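Local atomic coordinates of prohead core protein protease (Enterobacteria phage T4, PDB entry 5JBL), a protein that cleaves many prohead proteins as a serine protease of the phage inner core, activated by its own autocatalytic cleavage once the prohead is complete. Residues C[34-39]-C[153-158]; C[115-120]-C[144-149]; C[133-138]-C[148-153]. The protein carries 3 engineered substitutions. One frame throughout, in Å; residues are numbered along the deposited sequence.

Contact 1 (C[34-39]-C[153-158]); sequences GEIIDG and GWIPGV
Ile36 carries this contact from the strand side, reaching across to Ile155 and Pro156 of segment 153-158 with the end of its longer branch. Its backbone is extended, and strand 35-38 is bonded to strand 53-65 through Glu35 with Glu60 and Ile37 with Tyr58. Between these two, Ile36 turns its side chain toward the loop 153-156. CG1 lies anti to the carbonyl carbon (chi1 -63°) and the chain runs on extended (chi2 171°), which carries CD1 well out from the strand. There Ile36 and Pro156 reach toward each other, Ile36 CD1 lying 3.9 Å from Pro156 CD. Ile36 CD1 is also 4.2 Å from Ile155 CG1. On the backbone side, Ile36 CD1 is 4.0 Å from Trp154 O, so a single carbon touches three successive residues.

The loop leaves the helix at Gly153 and leads into strand 157-168, which carries the active-site position Ala159, an engineered residue here. Trp154 packs one ring face over Pro156, with Pro156 CA 3.7 Å above the Trp154 ring plane toward its rim, and Trp154 NE1 bonds Gln97 of the second subunit. With no hydrogen bond between the two segments, the contact rests on van der Waals contact of one methyl group, which gives the pair little directionality; the bonds of strand 35-38 to strand 53-65 probably fix its position.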
# COMPACT_ATOMS: atom_id res chain seq x y z
N GLY C 34 18.12 24.03 -6.61
CA GLY C 34 17.62 25.36 -6.39
C GLY C 34 16.33 25.73 -7.09
O GLY C 34 15.85 26.85 -6.87
N GLU C 35 15.75 24.86 -7.91
CA GLU C 35 14.56 25.22 -8.67
C GLU C 35 13.53 24.10 -8.62
O GLU C 35 13.84 22.94 -8.91
CB GLU C 35 14.88 25.52 -10.14
CG GLU C 35 15.94 26.58 -10.35
CD GLU C 35 15.56 27.92 -9.76
OE1 GLU C 35 14.34 28.20 -9.65
OE2 GLU C 35 16.47 28.70 -9.41
N ILE C 36 12.31 24.45 -8.25
CA ILE C 36 11.16 23.57 -8.36
C ILE C 36 10.13 24.31 -9.20
O ILE C 36 9.75 25.43 -8.86
CB ILE C 36 10.60 23.19 -6.99
CG1 ILE C 36 11.65 22.40 -6.20
CG2 ILE C 36 9.25 22.48 -7.15
CD1 ILE C 36 11.27 22.16 -4.77
N ILE C 37 9.70 23.69 -10.30
CA ILE C 37 8.85 24.36 -11.28
C ILE C 37 7.59 23.51 -11.48
O ILE C 37 7.67 22.39 -12.00
CB ILE C 37 9.57 24.58 -12.62
CG1 ILE C 37 10.87 25.37 -12.41
CG2 ILE C 37 8.69 25.34 -13.57
CD1 ILE C 37 12.12 24.52 -12.35
N ASP C 38 6.44 24.06 -11.11
CA ASP C 38 5.18 23.34 -11.14
C ASP C 38 4.27 23.94 -12.20
O ASP C 38 4.06 25.16 -12.23
CB ASP C 38 4.49 23.42 -9.77
CG ASP C 38 3.36 22.41 -9.61
OD1 ASP C 38 3.14 21.56 -10.51
OD2 ASP C 38 2.69 22.47 -8.56
N GLY C 39 3.73 23.08 -13.06
CA GLY C 39 2.62 23.45 -13.91
C GLY C 39 2.96 24.13 -15.22
O GLY C 39 2.05 24.68 -15.86
N GLY C 153 5.11 22.09 0.31
CA GLY C 153 6.21 22.99 0.62
C GLY C 153 7.57 22.33 0.76
O GLY C 153 8.56 23.05 0.90
N TRP C 154 7.67 21.01 0.72
CA TRP C 154 8.96 20.35 0.88
C TRP C 154 9.92 20.73 -0.25
O TRP C 154 9.56 20.73 -1.43
CB TRP C 154 8.78 18.83 0.89
CG TRP C 154 10.03 18.05 1.23
CD1 TRP C 154 10.98 18.41 2.15
CD2 TRP C 154 10.47 16.80 0.67
NE1 TRP C 154 11.97 17.45 2.21
CE2 TRP C 154 11.69 16.46 1.31
CE3 TRP C 154 9.96 15.94 -0.31
CZ2 TRP C 154 12.40 15.31 1.00
CZ3 TRP C 154 10.66 14.78 -0.62
CH2 TRP C 154 11.87 14.48 0.03
N ILE C 155 11.15 21.05 0.13
CA ILE C 155 12.23 21.16 -0.84
C ILE C 155 13.13 19.94 -0.68
O ILE C 155 13.89 19.84 0.30
CB ILE C 155 13.02 22.47 -0.70
CG1 ILE C 155 12.09 23.66 -0.96
CG2 ILE C 155 14.23 22.47 -1.66
CD1 ILE C 155 12.75 25.00 -0.76
N PRO C 156 13.09 19.00 -1.60
CA PRO C 156 13.86 17.76 -1.43
C PRO C 156 15.35 17.96 -1.65
O PRO C 156 15.78 18.85 -2.40
CB PRO C 156 13.28 16.84 -2.50
CG PRO C 156 12.70 17.77 -3.53
CD PRO C 156 12.22 18.97 -2.79
N GLY C 157 16.13 17.09 -1.00
CA GLY C 157 17.51 16.88 -1.39
C GLY C 157 17.57 15.84 -2.49
O GLY C 157 16.58 15.16 -2.79
N VAL C 158 18.74 15.71 -3.11
CA VAL C 158 18.93 14.67 -4.10
C VAL C 158 20.12 13.82 -3.70
O VAL C 158 21.04 14.26 -3.00
CB VAL C 158 19.10 15.21 -5.55
CG1 VAL C 158 17.82 15.87 -6.01
CG2 VAL C 158 20.32 16.16 -5.65

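Contact 2 (C[115-120]-C[144-149]); sequences AAIIIE and DKLAAN
Leu146 meets strand 115-120 with one methyl, CD2, which touches both Ala116 and Ile117. The apolar part of the contact consists of these two pairs. Leu146 CD2 lies 3.9 Å from Ala116 CB, which points at the helix, and only 3.4 Å from Ile117 CG2, tighter than usual for two methyl carbons. The leucine holds CG anti to its backbone N (chi1 173°) and crosses the isoleucine at a slant. Ile117 has its CG1 branch between the backbone N and the carbonyl carbon (chi1 60°); that branch leads away from the helix, and the shorter CG2 makes the touch.

Ala116 and Ile117 form a classic beta bulge, both facing Gly100 on strand 99-101. The strand belongs to the antiparallel sheet on which helix 142-151 packs. Val135 of this sheet and Ala188 of strand 181-189, in the mixed sheet, also border Leu146.

Polar interactions lie elsewhere on the helix, in the part of the chain found to mediate homomultimerization. Lys145 NZ donates to Asn149 OD1 (2.9 Å), one turn on, meeting a lone pair of that oxygen in its carbonyl plane with a C=O...N angle of 140°. The ammonium is also held by the second subunit, through a salt bridge to its Asp139 and a hydrogen bond to its Ala115 O, while Asn149 ND2 bonds Pro112 O of that subunit.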
# COMPACT_ATOMS: atom_id res chain seq x y z
N ALA C 115 9.72 4.06 -8.51
CA ALA C 115 10.21 5.26 -9.17
C ALA C 115 9.34 6.46 -8.83
O ALA C 115 8.10 6.37 -8.78
CB ALA C 115 10.25 5.03 -10.69
N ALA C 116 10.00 7.59 -8.56
CA ALA C 116 9.31 8.84 -8.30
C ALA C 116 9.66 9.95 -9.27
O ALA C 116 8.88 10.91 -9.38
CB ALA C 116 9.58 9.30 -6.85
N ILE C 117 10.80 9.88 -9.97
CA ILE C 117 11.22 10.91 -10.90
C ILE C 117 11.84 10.26 -12.12
O ILE C 117 12.26 9.10 -12.09
CB ILE C 117 12.25 11.90 -10.29
CG1 ILE C 117 13.51 11.17 -9.85
CG2 ILE C 117 11.68 12.62 -9.13
CD1 ILE C 117 14.66 11.28 -10.86
N ILE C 118 11.93 11.03 -13.20
CA ILE C 118 12.69 10.62 -14.37
C ILE C 118 13.54 11.80 -14.82
O ILE C 118 13.04 12.92 -14.95
CB ILE C 118 11.78 10.09 -15.49
CG1 ILE C 118 12.64 9.62 -16.68
CG2 ILE C 118 10.73 11.15 -15.92
CD1 ILE C 118 11.88 8.79 -17.70
N ILE C 119 14.83 11.55 -15.04
CA ILE C 119 15.75 12.59 -15.48
C ILE C 119 15.60 12.78 -16.98
O ILE C 119 15.74 11.83 -17.76
CB ILE C 119 17.20 12.22 -15.11
CG1 ILE C 119 17.37 12.24 -13.59
CG2 ILE C 119 18.20 13.17 -15.83
CD1 ILE C 119 18.78 11.89 -13.10
N GLU C 120 15.32 14.03 -17.40
CA GLU C 120 15.15 14.35 -18.82
C GLU C 120 16.40 14.92 -19.47
O GLU C 120 16.54 14.83 -20.69
CB GLU C 120 14.02 15.38 -19.01
CG GLU C 120 12.73 14.96 -18.36
CD GLU C 120 11.54 15.76 -18.86
OE1 GLU C 120 11.73 16.93 -19.26
OE2 GLU C 120 10.43 15.21 -18.84
N ASP C 144 3.40 10.36 -6.79
CA ASP C 144 2.37 11.20 -6.19
C ASP C 144 2.75 11.62 -4.78
O ASP C 144 2.39 12.72 -4.36
CB ASP C 144 1.02 10.47 -6.16
CG ASP C 144 0.27 10.57 -7.47
OD1 ASP C 144 0.56 11.52 -8.26
OD2 ASP C 144 -0.64 9.73 -7.69
N LYS C 145 3.44 10.76 -4.04
CA LYS C 145 3.89 11.13 -2.70
C LYS C 145 4.89 12.27 -2.78
O LYS C 145 4.79 13.25 -2.03
CB LYS C 145 4.49 9.93 -1.98
CG LYS C 145 4.99 10.19 -0.56
CD LYS C 145 3.85 10.45 0.38
CE LYS C 145 4.29 10.75 1.79
NZ LYS C 145 3.56 11.97 2.22
N LEU C 146 5.89 12.14 -3.66
CA LEU C 146 6.86 13.22 -3.85
C LEU C 146 6.16 14.50 -4.28
O LEU C 146 6.41 15.58 -3.73
CB LEU C 146 7.90 12.79 -4.87
CG LEU C 146 8.91 13.84 -5.33
CD1 LEU C 146 9.71 14.42 -4.16
CD2 LEU C 146 9.83 13.17 -6.33
N ALA C 147 5.25 14.41 -5.26
CA ALA C 147 4.57 15.62 -5.74
C ALA C 147 3.78 16.29 -4.62
O ALA C 147 3.79 17.52 -4.48
CB ALA C 147 3.63 15.26 -6.91
N ALA C 148 3.09 15.49 -3.80
CA ALA C 148 2.29 16.09 -2.74
C ALA C 148 3.16 16.70 -1.65
O ALA C 148 2.81 17.74 -1.09
CB ALA C 148 1.33 15.05 -2.15
N ASN C 149 4.27 16.03 -1.30
CA ASN C 149 5.21 16.63 -0.35
C ASN C 149 5.69 17.98 -0.87
O ASN C 149 5.74 18.97 -0.12
CB ASN C 149 6.43 15.73 -0.14
CG ASN C 149 6.15 14.48 0.70
OD1 ASN C 149 5.01 14.18 1.07
ND2 ASN C 149 7.23 13.75 1.01

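Contact 3 (C[133-138]-C[148-153]); sequences ARVIEG and ANIRAG
Glu137 and Arg151 approach from opposite directions and join in an end-on, two-pronged salt bridge. Arg151 uses its two terminal nitrogens, one for each carboxylate oxygen: Arg151 NH1 reaches Glu137 OE1 at 2.6 Å, and Arg151 NH2 reaches Glu137 OE2 at 3.0 Å. Both bonds are nearly straight, with N-H...O angles of 172° and 167°. The carboxylate sits at the guanidinium edge, its two oxygens close to the arginine plane, but the two flat groups are twisted 39° apart. The bonds therefore leave the carboxylate plane, OE1 being met from above it and OE2 on its syn side but tilted. Arg151 is extended from CG to NE, which carries its charge from the last turn of the helix over to the chain just past the strand. NE has its own acceptor, Asp38 OD2, so the guanidinium is held by two acidic residues and its rotation is fixed; the two acids would also be expected to favour its charged state.

Beside the salt bridge lies a small apolar contact, in which Val135 CG2 and Ile150 CD1 stand 4.2 Å apart. Both side chains point toward the opposite segment.

Segment 133-138 is the end of strand 128-135 and the loop after it, and segment 148-153 is the end of helix 142-151, closed by a Schellman motif at Gly153. Leu57 of strand 53-65 touches both Glu137 and Arg151, and Ile59 of that strand touches Ile150; Val135 also packs on Ala147, so the helix lies against the strands 53-65 and 128-135.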
# COMPACT_ATOMS: atom_id res chain seq x y z
N ALA C 133 14.68 17.02 -13.76
CA ALA C 133 13.96 15.80 -13.49
C ALA C 133 12.46 16.08 -13.39
O ALA C 133 12.04 17.04 -12.75
CB ALA C 133 14.43 15.13 -12.19
N ARG C 134 11.67 15.24 -14.03
CA ARG C 134 10.22 15.33 -13.95
C ARG C 134 9.70 14.40 -12.87
O ARG C 134 10.13 13.24 -12.78
CB ARG C 134 9.60 14.98 -15.31
CG ARG C 134 8.09 15.08 -15.34
CD ARG C 134 7.54 14.62 -16.68
NE ARG C 134 6.08 14.72 -16.67
CZ ARG C 134 5.39 15.71 -17.23
NH1 ARG C 134 6.01 16.70 -17.87
NH2 ARG C 134 4.05 15.71 -17.14
N VAL C 135 8.81 14.90 -12.01
CA VAL C 135 8.19 14.08 -10.98
C VAL C 135 7.08 13.25 -11.62
O VAL C 135 6.29 13.76 -12.43
CB VAL C 135 7.66 14.95 -9.84
CG1 VAL C 135 6.92 14.10 -8.80
CG2 VAL C 135 8.79 15.68 -9.18
N ILE C 136 7.06 11.95 -11.33
CA ILE C 136 6.05 11.06 -11.90
C ILE C 136 4.73 11.27 -11.16
O ILE C 136 4.68 11.13 -9.94
CB ILE C 136 6.50 9.60 -11.82
CG1 ILE C 136 7.81 9.44 -12.59
CG2 ILE C 136 5.39 8.67 -12.35
CD1 ILE C 136 8.53 8.12 -12.37
N GLU C 137 3.68 11.67 -11.87
CA GLU C 137 2.40 11.89 -11.22
C GLU C 137 1.34 10.96 -11.78
O GLU C 137 1.43 10.53 -12.94
CB GLU C 137 1.95 13.34 -11.36
CG GLU C 137 2.84 14.31 -10.58
CD GLU C 137 2.20 15.67 -10.47
OE1 GLU C 137 1.25 15.79 -9.66
OE2 GLU C 137 2.59 16.59 -11.22
N GLY C 138 0.32 10.68 -10.97
CA GLY C 138 -0.77 9.81 -11.34
C GLY C 138 -0.56 8.34 -11.03
O GLY C 138 -1.36 7.51 -11.47
N ALA C 148 3.09 15.49 -3.80
CA ALA C 148 2.29 16.09 -2.74
C ALA C 148 3.16 16.70 -1.65
O ALA C 148 2.81 17.74 -1.09
CB ALA C 148 1.33 15.05 -2.15
N ASN C 149 4.27 16.03 -1.30
CA ASN C 149 5.21 16.63 -0.35
C ASN C 149 5.69 17.98 -0.87
O ASN C 149 5.74 18.97 -0.12
CB ASN C 149 6.43 15.73 -0.14
CG ASN C 149 6.15 14.48 0.70
OD1 ASN C 149 5.01 14.18 1.07
ND2 ASN C 149 7.23 13.75 1.01
N ILE C 150 6.09 18.03 -2.14
CA ILE C 150 6.57 19.27 -2.74
C ILE C 150 5.47 20.33 -2.74
O ILE C 150 5.72 21.50 -2.43
CB ILE C 150 7.10 19.01 -4.16
CG1 ILE C 150 8.44 18.27 -4.11
CG2 ILE C 150 7.24 20.29 -4.92
CD1 ILE C 150 8.89 17.71 -5.47
N ARG C 151 4.23 19.95 -3.09
CA ARG C 151 3.19 20.97 -3.12
C ARG C 151 2.80 21.41 -1.72
O ARG C 151 2.29 22.53 -1.57
CB ARG C 151 1.97 20.48 -3.90
CG ARG C 151 2.30 20.36 -5.38
CD ARG C 151 1.13 20.07 -6.27
NE ARG C 151 1.59 20.04 -7.65
CZ ARG C 151 1.64 18.96 -8.42
NH1 ARG C 151 1.22 17.79 -7.96
NH2 ARG C 151 2.08 19.05 -9.67
N ALA C 152 3.08 20.61 -0.70
CA ALA C 152 2.90 21.09 0.65
C ALA C 152 4.04 21.99 1.10
O ALA C 152 3.96 22.59 2.17
CB ALA C 152 2.75 19.91 1.62
N GLY C 153 5.11 22.09 0.31
CA GLY C 153 6.21 22.99 0.62
C GLY C 153 7.57 22.33 0.76
O GLY C 153 8.56 23.05 0.90

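How the contacts relate
Along the chain strand 35-38 comes first, then strands 115-125 and 128-135, then helix 142-151 and strand 157-168. Contacts 2 and 3 both end on the helix, share Ala148 and Asn149 and have centres about 5 Å apart; their strands are neighbours in the antiparallel sheet, joined by Ile118 O to Arg134 N. Contact 1 encloses both, its centre about 10 Å from that of contact 2 and 8 Å from that of contact 3, with which it shares Gly153. Ile36 packs on Ile150, bringing strand 35-38 to the helix end. Together the contacts seat the helix on the sheet, and the homomultimerization region is followed directly in the chain by the strand that carries an active-site position.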